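Local structure of ECXA (Escherichia coli, 4L63) at residues I224-R228 with N229-G233. The protein probably acts as a zinc-dependent metallopeptidase and carries a bound zinc ion. Residues are numbered along the deposited sequence; the frame is centred on the assembly and turned at random.
Sequences IGPSR and NDIEG
Arg228, in the first turn of helix 228-239, reaches along the outside of that turn and sets its guanidinium edge-on to the Asn229 amide, with Glu232 CG over one face. With chi1 at -178° the chain leads away from the backbone N before it bends at chi2, which brings NH1 to 3.0 Å from Asn229 OD1, a hydrogen bond. The amide oxygen sits in the guanidinium plane, while the two flat groups are turned steeply against each other, 79° apart. On the covered face, Glu232 CG comes to 3.6 Å from Arg228 NH1, offset toward the rim. Arg228 NH1 also hydrogen-bonds to Ser251 OG. Buried Asn229 has further partners: its OD1 accepts from Gln194 NE2 as well, and its ND2 donates to the carbonyls of Lys10 and Cys189, so the amide is held at both ends and its rotation fixed.

At the start of the helix, Ser227 is the N-cap. Its chi1 of 68° turns OG in over the first turn, where it accepts from Asp230 N at 3.1 Å. Asp230 returns the bond through OD2, which lies 2.9 Å from Ser227 N and is approached from above the carboxylate plane by a nearly straight N-H. Ser197 OG binds Asp230 OD1 and Ile198 N binds OD2, tying the buried carboxylate to residues 197-198, in the loop before helix 207-215. Ser227 O then takes Ile231 N, the first helical backbone bond, and Pro226 CB packs on Ile231 CD1 at 3.6 Å. The reciprocal Ser227-Asp230 pair is a capping box; it starts helix 228-239 with the Asp230 side chain about 8 Å from that of His160, near helix 146-165, which carries zinc ligands His160 and His164 in an HExxH pattern, consistent with a metzincin-type peptidase.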
loop_
_atom_site.group_PDB
_atom_site.type_symbol
_atom_site.label_atom_id
_atom_site.label_comp_id
_atom_site.label_asym_id
_atom_site.label_seq_id
_atom_site.Cartn_x
_atom_site.Cartn_y
_atom_site.Cartn_z
ATOM N N ILE A 224 -21.485 -4.644 14.040
ATOM C CA ILE A 224 -21.566 -5.326 12.752
ATOM C C ILE A 224 -21.816 -4.349 11.607
ATOM O O ILE A 224 -22.227 -3.208 11.824
ATOM C CB ILE A 224 -22.676 -6.399 12.742
ATOM C CG1 ILE A 224 -24.057 -5.742 12.732
ATOM C CG2 ILE A 224 -22.517 -7.341 13.927
ATOM C CD1 ILE A 224 -25.202 -6.727 12.648
ATOM N N GLY A 225 -21.552 -4.808 10.387
ATOM C CA GLY A 225 -21.781 -4.006 9.203
ATOM C C GLY A 225 -20.689 -4.199 8.170
ATOM O O GLY A 225 -19.689 -4.864 8.444
ATOM N N PRO A 226 -20.872 -3.608 6.980
ATOM C CA PRO A 226 -19.881 -3.676 5.902
ATOM C C PRO A 226 -18.554 -3.093 6.365
ATOM O O PRO A 226 -18.558 -2.056 7.020
ATOM C CB PRO A 226 -20.490 -2.808 4.795
ATOM C CG PRO A 226 -21.930 -2.617 5.173
ATOM C CD PRO A 226 -21.979 -2.693 6.659
ATOM N N SER A 227 -17.442 -3.742 6.043
ATOM C CA SER A 227 -16.136 -3.187 6.385
ATOM C C SER A 227 -15.761 -2.062 5.430
ATOM O O SER A 227 -16.470 -1.815 4.456
ATOM C CB SER A 227 -15.066 -4.272 6.335
ATOM O OG SER A 227 -14.869 -4.681 4.988
ATOM N N ARG A 228 -14.646 -1.384 5.702
ATOM C CA ARG A 228 -14.141 -0.375 4.775
ATOM C C ARG A 228 -13.983 -0.960 3.375
ATOM O O ARG A 228 -14.433 -0.370 2.395
ATOM C CB ARG A 228 -12.796 0.198 5.230
ATOM C CG ARG A 228 -12.282 1.286 4.288
ATOM C CD ARG A 228 -10.796 1.138 4.007
ATOM N NE ARG A 228 -10.306 2.125 3.048
ATOM C CZ ARG A 228 -9.969 1.837 1.791
ATOM N NH1 ARG A 228 -10.071 0.582 1.342
ATOM N NH2 ARG A 228 -9.525 2.797 0.989
ATOM N N ASN A 229 -13.359 -2.129 3.278
ATOM C CA ASN A 229 -13.141 -2.726 1.963
ATOM C C ASN A 229 -14.448 -3.191 1.315
ATOM O O ASN A 229 -14.583 -3.125 0.090
ATOM C CB ASN A 229 -12.142 -3.885 2.046
ATOM C CG ASN A 229 -10.717 -3.398 2.269
ATOM O OD1 ASN A 229 -10.482 -2.199 2.378
ATOM N ND2 ASN A 229 -9.763 -4.320 2.318
ATOM N N ASP A 230 -15.401 -3.662 2.121
ATOM C CA ASP A 230 -16.725 -4.020 1.598
ATOM C C ASP A 230 -17.360 -2.826 0.882
ATOM O O ASP A 230 -17.921 -2.960 -0.207
ATOM C CB ASP A 230 -17.659 -4.487 2.719
ATOM C CG ASP A 230 -17.315 -5.866 3.243
ATOM O OD1 ASP A 230 -16.661 -6.649 2.519
ATOM O OD2 ASP A 230 -17.710 -6.165 4.392
ATOM N N ILE A 231 -17.266 -1.660 1.511
ATOM C CA ILE A 231 -17.834 -0.431 0.962
ATOM C C ILE A 231 -17.128 -0.038 -0.335
ATOM O O ILE A 231 -17.771 0.299 -1.322
ATOM C CB ILE A 231 -17.741 0.732 1.978
ATOM C CG1 ILE A 231 -18.585 0.434 3.219
ATOM C CG2 ILE A 231 -18.156 2.042 1.340
ATOM C CD1 ILE A 231 -20.073 0.240 2.939
ATOM N N GLU A 232 -15.799 -0.093 -0.337
ATOM C CA GLU A 232 -15.037 0.195 -1.547
ATOM C C GLU A 232 -15.330 -0.822 -2.657
ATOM O O GLU A 232 -15.300 -0.478 -3.845
ATOM C CB GLU A 232 -13.536 0.221 -1.240
ATOM C CG GLU A 232 -13.116 1.416 -0.403
ATOM C CD GLU A 232 -13.596 2.729 -0.992
ATOM O OE1 GLU A 232 -13.328 2.985 -2.184
ATOM O OE2 GLU A 232 -14.246 3.502 -0.259
ATOM N N GLY A 233 -15.609 -2.065 -2.264
ATOM C CA GLY A 233 -15.963 -3.107 -3.212
ATOM C C GLY A 233 -17.225 -2.737 -3.978
ATOM O O GLY A 233 -17.286 -2.872 -5.200
#